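Local coordinates for uncharacterized protein (PDB 5HBA) that probably recognises targets of the complement pathway through a globular C1q head built as a three-chain assembly, at residues E2-S7 / G48-V53; N32-I37 / T43-G48; L66-T69 / P73-L76; F78-F81 / S87-V90. One frame throughout, in Å; residues are numbered along the deposited sequence.

In the fold
From the N terminus, contact 1 closes the longest loop, bringing residues 2-7 near 48-53, two strands separated in their sheet by strand 120-133. Contact 2 (32-37 with 43-48) is nested inside that loop and touches contact 1 directly; it closes the turn of strands 35-36 and 41-43 at one border of the other sheet, and the two contacts share Gly48. Contact 3 follows in series, zipping the hairpin of strands 62-68 and 75-80 at that sheet's opposite border. Contact 4 comes last: strand 75-80 continues into it and meets strand 87-98 of the first sheet, about 24 Å from contact 1, centre to centre. No contacts cross along the chain.

Contact 1: E2-S7 / G48-V53; sequences EKPAFS and GVYYFV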
# COMPACT_ATOMS: atom_id res chain seq x y z
N GLU A 2 -11.64 2.90 -20.32
CA GLU A 2 -12.14 3.18 -18.97
C GLU A 2 -12.59 1.91 -18.25
O GLU A 2 -13.34 1.10 -18.80
CB GLU A 2 -13.28 4.20 -19.02
CG GLU A 2 -13.93 4.52 -17.67
CD GLU A 2 -15.02 3.53 -17.29
OE1 GLU A 2 -15.85 3.17 -18.16
OE2 GLU A 2 -15.05 3.11 -16.11
N LYS A 3 -12.14 1.75 -17.01
CA LYS A 3 -12.58 0.65 -16.15
C LYS A 3 -12.72 1.15 -14.70
O LYS A 3 -12.36 2.30 -14.42
CB LYS A 3 -11.63 -0.55 -16.27
CG LYS A 3 -10.17 -0.27 -15.99
CD LYS A 3 -9.34 -1.53 -16.25
CE LYS A 3 -7.86 -1.23 -16.23
NZ LYS A 3 -7.06 -2.46 -16.48
N PRO A 4 -13.28 0.32 -13.80
CA PRO A 4 -13.38 0.76 -12.40
C PRO A 4 -12.04 1.15 -11.79
O PRO A 4 -11.07 0.39 -11.88
CB PRO A 4 -13.92 -0.48 -11.69
CG PRO A 4 -14.77 -1.16 -12.74
CD PRO A 4 -14.02 -0.94 -14.03
N ALA A 5 -12.02 2.33 -11.17
CA ALA A 5 -10.85 2.88 -10.48
C ALA A 5 -11.36 4.00 -9.60
O ALA A 5 -12.00 4.94 -10.11
CB ALA A 5 -9.84 3.44 -11.48
N PHE A 6 -11.08 3.93 -8.30
CA PHE A 6 -11.53 4.97 -7.39
C PHE A 6 -10.50 5.35 -6.34
O PHE A 6 -9.60 4.57 -6.00
CB PHE A 6 -12.83 4.56 -6.69
CG PHE A 6 -12.63 3.51 -5.62
CD1 PHE A 6 -12.31 3.88 -4.32
CD2 PHE A 6 -12.77 2.17 -5.92
CE1 PHE A 6 -12.10 2.92 -3.33
CE2 PHE A 6 -12.57 1.19 -4.94
CZ PHE A 6 -12.24 1.57 -3.64
N SER A 7 -10.66 6.57 -5.83
CA SER A 7 -9.86 7.06 -4.72
C SER A 7 -10.75 8.00 -3.92
O SER A 7 -11.20 9.04 -4.43
CB SER A 7 -8.63 7.81 -5.24
OG SER A 7 -7.84 8.27 -4.17
N GLY A 48 -14.92 -9.36 -11.72
CA GLY A 48 -13.51 -9.54 -12.02
C GLY A 48 -12.61 -9.53 -10.80
O GLY A 48 -13.07 -9.69 -9.66
N VAL A 49 -11.32 -9.36 -11.05
CA VAL A 49 -10.32 -9.37 -9.99
C VAL A 49 -9.88 -7.93 -9.74
O VAL A 49 -9.56 -7.19 -10.69
CB VAL A 49 -9.13 -10.27 -10.38
CG1 VAL A 49 -8.03 -10.18 -9.35
CG2 VAL A 49 -9.61 -11.71 -10.52
N TYR A 50 -9.88 -7.51 -8.48
CA TYR A 50 -9.66 -6.11 -8.13
C TYR A 50 -8.50 -5.95 -7.17
O TYR A 50 -8.19 -6.87 -6.41
CB TYR A 50 -10.91 -5.56 -7.45
CG TYR A 50 -12.05 -5.23 -8.39
CD1 TYR A 50 -12.89 -6.23 -8.86
CD2 TYR A 50 -12.29 -3.92 -8.78
CE1 TYR A 50 -13.94 -5.93 -9.71
CE2 TYR A 50 -13.34 -3.61 -9.62
CZ TYR A 50 -14.16 -4.62 -10.09
OH TYR A 50 -15.20 -4.29 -10.93
N TYR A 51 -7.88 -4.77 -7.16
CA TYR A 51 -6.97 -4.41 -6.09
C TYR A 51 -7.59 -3.33 -5.20
O TYR A 51 -8.13 -2.33 -5.70
CB TYR A 51 -5.61 -3.94 -6.64
CG TYR A 51 -4.64 -3.53 -5.55
CD1 TYR A 51 -4.15 -4.46 -4.65
CD2 TYR A 51 -4.24 -2.21 -5.41
CE1 TYR A 51 -3.27 -4.10 -3.65
CE2 TYR A 51 -3.36 -1.83 -4.42
CZ TYR A 51 -2.88 -2.78 -3.55
OH TYR A 51 -2.02 -2.41 -2.55
N PHE A 52 -7.50 -3.52 -3.89
CA PHE A 52 -7.98 -2.53 -2.92
C PHE A 52 -6.85 -2.20 -1.94
O PHE A 52 -6.09 -3.09 -1.55
CB PHE A 52 -9.17 -3.07 -2.14
CG PHE A 52 -10.41 -3.27 -2.96
CD1 PHE A 52 -11.33 -2.23 -3.13
CD2 PHE A 52 -10.68 -4.50 -3.55
CE1 PHE A 52 -12.49 -2.42 -3.89
CE2 PHE A 52 -11.83 -4.69 -4.30
CZ PHE A 52 -12.73 -3.65 -4.48
N VAL A 53 -6.76 -0.94 -1.53
CA VAL A 53 -5.76 -0.53 -0.54
C VAL A 53 -6.27 0.70 0.20
O VAL A 53 -6.95 1.55 -0.38
CB VAL A 53 -4.37 -0.27 -1.20
CG1 VAL A 53 -4.39 1.00 -2.05
CG2 VAL A 53 -3.27 -0.17 -0.15
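Inside the beta sandwich of the C1q domain, Pro4 and Phe6 reach over to Tyr50 and Phe52 in two side-chain touches. The Pro4 ring comes to the edge of the Tyr50 ring, near its plane: Pro4 CB lies 3.8 Å from Tyr50 CE2, and Pro4 CG sits 3.6 Å from Tyr50 OH. That hydroxyl has its polar partner in Val46 O, to which it is hydrogen-bonded. Strands 5-10 and 48-59 both pair with strand 120-133, which runs antiparallel to each and lies between them; this is why the nearest CA atoms, those of Pro4 and Tyr50, stay 8.9 Å apart and side chains must bridge the gap. Further along, Phe6 has CG wedged between backbone N and carbonyl carbon (chi1 74°), which carries its ring toward Phe52. There Phe6 CE2 stands 3.8 Å from Phe52 CE1, with the latter at the edge of the Phe6 ring and in its plane, and the two side chains cross at about a right angle. Phe42 fills in beside Phe6, Tyr50 and Phe52, meeting the last two edge-to-face, while Phe35 and Phe126 also pack on Phe6.

Contact 2: N32-I37 / T43-G48; sequences NDDFQI and TCKVPG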
# COMPACT_ATOMS: atom_id res chain seq x y z
N ASN A 32 -15.97 4.55 -12.90
CA ASN A 32 -17.18 3.84 -13.28
C ASN A 32 -18.34 4.16 -12.34
O ASN A 32 -19.38 3.51 -12.40
CB ASN A 32 -16.91 2.34 -13.28
CG ASN A 32 -17.90 1.57 -14.12
OD1 ASN A 32 -18.23 1.98 -15.23
ND2 ASN A 32 -18.39 0.45 -13.59
N ASP A 33 -18.15 5.17 -11.49
CA ASP A 33 -19.15 5.54 -10.48
C ASP A 33 -19.56 4.32 -9.64
O ASP A 33 -20.75 4.01 -9.50
CB ASP A 33 -20.38 6.21 -11.13
CG ASP A 33 -21.31 6.87 -10.11
OD1 ASP A 33 -20.84 7.29 -9.03
OD2 ASP A 33 -22.52 6.97 -10.40
N ASP A 34 -18.55 3.64 -9.10
CA ASP A 34 -18.76 2.41 -8.36
C ASP A 34 -18.78 2.61 -6.85
O ASP A 34 -19.13 1.69 -6.10
CB ASP A 34 -17.62 1.43 -8.67
CG ASP A 34 -17.78 0.75 -10.01
OD1 ASP A 34 -18.93 0.47 -10.42
OD2 ASP A 34 -16.75 0.49 -10.66
N PHE A 35 -18.38 3.80 -6.41
CA PHE A 35 -18.27 4.06 -4.98
C PHE A 35 -19.30 5.06 -4.46
O PHE A 35 -19.47 6.15 -5.02
CB PHE A 35 -16.87 4.56 -4.62
CG PHE A 35 -16.47 4.25 -3.21
CD1 PHE A 35 -16.92 5.03 -2.16
CD2 PHE A 35 -15.66 3.15 -2.94
CE1 PHE A 35 -16.57 4.72 -0.86
CE2 PHE A 35 -15.30 2.84 -1.65
CZ PHE A 35 -15.76 3.62 -0.60
N GLN A 36 -19.97 4.71 -3.37
CA GLN A 36 -20.89 5.64 -2.72
C GLN A 36 -20.26 6.14 -1.42
O GLN A 36 -20.17 5.40 -0.43
CB GLN A 36 -22.25 4.98 -2.45
CG GLN A 36 -23.10 4.81 -3.72
CD GLN A 36 -24.47 4.18 -3.44
OE1 GLN A 36 -25.07 4.41 -2.39
NE2 GLN A 36 -24.95 3.37 -4.38
N ILE A 37 -19.83 7.40 -1.41
CA ILE A 37 -19.10 7.89 -0.25
C ILE A 37 -19.99 8.05 0.97
O ILE A 37 -19.50 8.05 2.10
CB ILE A 37 -18.34 9.21 -0.54
CG1 ILE A 37 -19.30 10.33 -0.94
CG2 ILE A 37 -17.27 9.00 -1.60
CD1 ILE A 37 -18.59 11.70 -1.09
N THR A 43 -19.37 -0.95 -4.65
CA THR A 43 -20.25 -2.01 -5.13
C THR A 43 -19.85 -2.41 -6.54
O THR A 43 -19.88 -1.60 -7.46
CB THR A 43 -21.73 -1.58 -5.15
OG1 THR A 43 -22.16 -1.27 -3.81
CG2 THR A 43 -22.62 -2.70 -5.72
N CYS A 44 -19.47 -3.67 -6.71
CA CYS A 44 -19.03 -4.19 -8.00
C CYS A 44 -20.14 -4.17 -9.06
O CYS A 44 -21.22 -4.75 -8.86
CB CYS A 44 -18.53 -5.63 -7.81
SG CYS A 44 -17.88 -6.42 -9.31
N LYS A 45 -19.88 -3.49 -10.17
CA LYS A 45 -20.74 -3.56 -11.36
C LYS A 45 -20.09 -4.48 -12.39
O LYS A 45 -20.78 -5.22 -13.10
CB LYS A 45 -20.94 -2.18 -11.99
CG LYS A 45 -21.81 -1.22 -11.21
CD LYS A 45 -22.07 0.04 -12.06
CE LYS A 45 -22.15 1.28 -11.21
NZ LYS A 45 -21.82 2.48 -12.03
N VAL A 46 -18.76 -4.42 -12.47
CA VAL A 46 -18.00 -5.24 -13.41
C VAL A 46 -17.32 -6.40 -12.70
O VAL A 46 -16.36 -6.20 -11.94
CB VAL A 46 -16.90 -4.40 -14.10
CG1 VAL A 46 -16.07 -5.27 -15.04
CG2 VAL A 46 -17.51 -3.22 -14.84
N PRO A 47 -17.80 -7.63 -12.94
CA PRO A 47 -17.23 -8.83 -12.29
C PRO A 47 -15.77 -9.02 -12.68
O PRO A 47 -15.42 -8.85 -13.85
CB PRO A 47 -18.07 -9.97 -12.87
CG PRO A 47 -19.33 -9.31 -13.38
CD PRO A 47 -18.89 -7.97 -13.87
N GLY A 48 -14.92 -9.36 -11.72
CA GLY A 48 -13.51 -9.54 -12.02
C GLY A 48 -12.61 -9.53 -10.80
O GLY A 48 -13.07 -9.69 -9.66
O HOH W 1 -17.24 -2.64 -10.87
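Lys45 reaches across to the turn at Asn32-Asp34, its chain bent at chi3 (-145°) to bring the ammonium group to two carbonyls in succession. The bond from Lys45 NZ to Asn32 O is short, 2.7 Å, and runs nearly along the C=O axis; the one to Asp33 O, 3.1 Å, comes from above the carbonyl plane. On the way the lysine chain runs obliquely past Asp34 OD1, at the end of the carboxylate, with Lys45 CE 3.4 Å from Asp34 OD1, and a long salt bridge of 3.9 Å joins Asp34 OD1 to Lys45 NZ. The carboxylate collects further partners. Asn32 ND2 makes weak bonds to both of its oxygens, and a water donates to Asp34 OD2 at 3.2 Å while accepting from Val46 N at 2.8 Å, so the water spans the two segments. These groups sit at the open end of a hairpin whose weakly bonded strand 35-36 edges, within the chain, an antiparallel sheet, with 41-43 next to it. Its backbone link here is Thr43 N to Asp34 O, 3.0 Å and almost straight at 174°. Asp30 takes the amides of Asp34 and Phe35, one on each carboxylate oxygen. Thr43 OG1 turns to another partner, Lys103 NZ, and Val46 O accepts from Tyr50 OH. Val46 CG2 packs beside the Asn32 amide, 4.0 Å from Asn32 ND2.

Contact 3: L66-T69 / P73-L76; sequences LKST and PVSL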
# COMPACT_ATOMS: atom_id res chain seq x y z
N LEU A 66 -10.56 -4.82 6.36
CA LEU A 66 -11.07 -4.76 4.99
C LEU A 66 -12.08 -5.89 4.85
O LEU A 66 -11.76 -7.05 5.14
CB LEU A 66 -9.93 -4.94 3.98
CG LEU A 66 -10.32 -5.02 2.50
CD1 LEU A 66 -10.75 -3.62 1.97
CD2 LEU A 66 -9.14 -5.56 1.71
N LYS A 67 -13.30 -5.56 4.43
CA LYS A 67 -14.38 -6.55 4.41
C LYS A 67 -15.07 -6.61 3.05
O LYS A 67 -15.00 -5.66 2.27
CB LYS A 67 -15.42 -6.23 5.50
CG LYS A 67 -14.93 -6.45 6.95
CD LYS A 67 -16.07 -6.30 7.97
CE LYS A 67 -16.85 -7.60 8.19
NZ LYS A 67 -16.03 -8.62 8.93
N SER A 68 -15.72 -7.74 2.75
CA SER A 68 -16.54 -7.87 1.54
C SER A 68 -17.79 -8.73 1.79
O SER A 68 -17.82 -9.53 2.72
CB SER A 68 -15.74 -8.54 0.41
OG SER A 68 -15.60 -9.94 0.67
N THR A 69 -18.80 -8.57 0.94
CA THR A 69 -19.95 -9.48 0.97
C THR A 69 -19.82 -10.55 -0.10
O THR A 69 -20.80 -11.21 -0.44
CB THR A 69 -21.29 -8.76 0.75
OG1 THR A 69 -21.23 -7.97 -0.45
CG2 THR A 69 -21.63 -7.86 1.93
N PRO A 73 -16.58 -14.87 2.28
CA PRO A 73 -16.40 -13.44 2.56
C PRO A 73 -14.96 -13.13 2.98
O PRO A 73 -14.24 -14.03 3.42
CB PRO A 73 -17.38 -13.17 3.71
CG PRO A 73 -17.90 -14.56 4.16
CD PRO A 73 -17.05 -15.59 3.46
N VAL A 74 -14.55 -11.89 2.80
CA VAL A 74 -13.21 -11.48 3.20
C VAL A 74 -13.32 -10.68 4.47
O VAL A 74 -14.21 -9.84 4.61
CB VAL A 74 -12.54 -10.64 2.10
CG1 VAL A 74 -11.23 -10.02 2.60
CG2 VAL A 74 -12.29 -11.50 0.88
N SER A 75 -12.41 -10.96 5.41
CA SER A 75 -12.28 -10.13 6.60
C SER A 75 -10.80 -10.10 7.00
O SER A 75 -10.29 -11.05 7.60
CB SER A 75 -13.14 -10.71 7.74
OG SER A 75 -13.16 -9.83 8.85
N LEU A 76 -10.10 -9.03 6.62
CA LEU A 76 -8.67 -8.91 6.92
C LEU A 76 -8.44 -7.75 7.87
O LEU A 76 -8.95 -6.65 7.64
CB LEU A 76 -7.86 -8.68 5.63
CG LEU A 76 -7.93 -9.75 4.56
CD1 LEU A 76 -7.29 -9.23 3.30
CD2 LEU A 76 -7.22 -11.04 5.04
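Leu66 and Leu76 face each other as a hydrogen-bonded antiparallel pair: Leu66 N donates to Leu76 O at 2.8 Å, and Leu76 N returns a bond to Leu66 O at 3.0 Å. Next comes Lys67 with Ser75, a non-hydrogen-bonded pair joined through its side chains, Lys67 NZ giving a hydrogen bond of 3.1 Å to Ser75 OG. The lysine reaches it because its chain folds back at chi3 (87°) and chi4 (71°) instead of running straight out. At Ser68 and Val74 the pattern changes. Ser68 N still donates to Val74 O, at 3.2 Å and tilted from the carbonyl plane, but Val74 N turns to the side-chain hydroxyl, lying 3.1 Å from Ser68 OG. With OG between its own N and carbonyl carbon (chi1 74°), Ser68 holds that oxygen over Val74, whose CB is 3.4 Å away. A bond with Ser70 OG also occupies Ser68 OG. Further out, strand 62-68 is flanked in the sheet by strand 103-109, where the Lys67 side chain touches Trp105 and Glu107, while Leu66 and Leu76 face the other way onto Ala94. Replacing Lys67 with an alanine would probably leave Ser75 OG without this donor and uncover part of Trp105. Near its turn, then, this beta hairpin depends on polar side chains for part of its pairing, a serine hydroxyl standing in for the backbone carbonyl that would regularly receive the Val74 amide, while its leucines remain on the apolar face.

Contact 4: F78-F81 / S87-V90; sequences FCDF and SLVV
Strands 78-80 and 87-90 run nearly antiparallel, 161° apart in direction, but their axes approach only to 7.6 Å, so Phe78, Asp80, Leu88 and Val90 meet through side chains. The two methyls of Val90 divide between two residues of the other strand: CG1 lies 3.8 Å from Phe78 CB, and CG2 lies over a face of the Asp80 carboxylate, 3.3 Å from Asp80 OD2. That same oxygen sits 3.4 Å from Leu88 CB, so it touches both Val90 and Leu88, with the Asp80 and Leu88 side chains crossing at about a right angle. Asp80 CG stands anti to its carbonyl carbon (chi1 -86°), which swings the group over Val90. Its other oxygen, OD1, accepts a hydrogen bond from Val89 N of the third subunit, and Val89 N of this chain is held in the same way by Asp80 of the second. An alanine in place of Asp80 would probably leave that neighbouring Val89 amide without its acceptor and open a gap beside Val90. Cys79, facing the other way, is in a disulfide with Cys63 of the adjoining strand. Here the two sheets of a C1q-type beta sandwich close on each other at the subunit interface of the trimer.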
# COMPACT_ATOMS: atom_id res chain seq x y z
N PHE A 78 -5.95 -5.07 10.11
CA PHE A 78 -4.68 -4.36 10.10
C PHE A 78 -4.69 -3.43 11.30
O PHE A 78 -5.52 -2.53 11.36
CB PHE A 78 -4.52 -3.57 8.80
CG PHE A 78 -4.59 -4.43 7.57
CD1 PHE A 78 -3.46 -5.08 7.09
CD2 PHE A 78 -5.80 -4.61 6.91
CE1 PHE A 78 -3.54 -5.90 5.95
CE2 PHE A 78 -5.88 -5.42 5.78
CZ PHE A 78 -4.75 -6.07 5.30
N CYS A 79 -3.79 -3.67 12.24
CA CYS A 79 -3.79 -2.98 13.54
C CYS A 79 -2.44 -2.34 13.90
O CYS A 79 -1.38 -2.99 13.84
CB CYS A 79 -4.14 -3.98 14.66
SG CYS A 79 -5.87 -4.44 14.86
N ASP A 80 -2.49 -1.07 14.28
CA ASP A 80 -1.37 -0.42 14.96
C ASP A 80 -1.73 -0.30 16.45
O ASP A 80 -2.60 0.50 16.81
CB ASP A 80 -1.11 0.98 14.40
CG ASP A 80 -0.20 0.98 13.17
OD1 ASP A 80 0.20 -0.11 12.72
OD2 ASP A 80 0.11 2.07 12.64
N PHE A 81 -1.06 -1.09 17.29
CA PHE A 81 -1.28 -1.03 18.73
C PHE A 81 -0.27 -0.10 19.42
O PHE A 81 0.47 -0.52 20.31
CB PHE A 81 -1.20 -2.43 19.36
CG PHE A 81 -2.39 -3.30 19.05
CD1 PHE A 81 -3.58 -3.13 19.73
CD2 PHE A 81 -2.30 -4.29 18.08
CE1 PHE A 81 -4.68 -3.94 19.45
CE2 PHE A 81 -3.39 -5.10 17.79
CZ PHE A 81 -4.59 -4.92 18.48
N SER A 87 -0.05 9.14 16.79
CA SER A 87 -0.89 8.97 15.61
C SER A 87 -0.05 8.41 14.45
O SER A 87 0.94 9.02 14.05
CB SER A 87 -1.50 10.32 15.21
OG SER A 87 -2.37 10.18 14.10
N LEU A 88 -0.43 7.24 13.94
CA LEU A 88 0.34 6.58 12.88
C LEU A 88 -0.56 6.25 11.68
O LEU A 88 -1.78 6.23 11.80
CB LEU A 88 0.98 5.29 13.40
CG LEU A 88 1.90 5.37 14.62
CD1 LEU A 88 2.40 3.98 15.04
CD2 LEU A 88 3.08 6.29 14.32
N VAL A 89 0.05 5.99 10.52
CA VAL A 89 -0.72 5.58 9.34
C VAL A 89 -0.69 4.06 9.20
O VAL A 89 0.37 3.47 9.03
CB VAL A 89 -0.18 6.23 8.05
CG1 VAL A 89 -0.93 5.68 6.82
CG2 VAL A 89 -0.31 7.76 8.13
N VAL A 90 -1.87 3.44 9.31
CA VAL A 90 -1.99 2.01 9.05
C VAL A 90 -2.42 1.84 7.60
O VAL A 90 -3.34 2.50 7.14
CB VAL A 90 -3.08 1.35 9.91
CG1 VAL A 90 -3.03 -0.17 9.75
CG2 VAL A 90 -2.93 1.72 11.36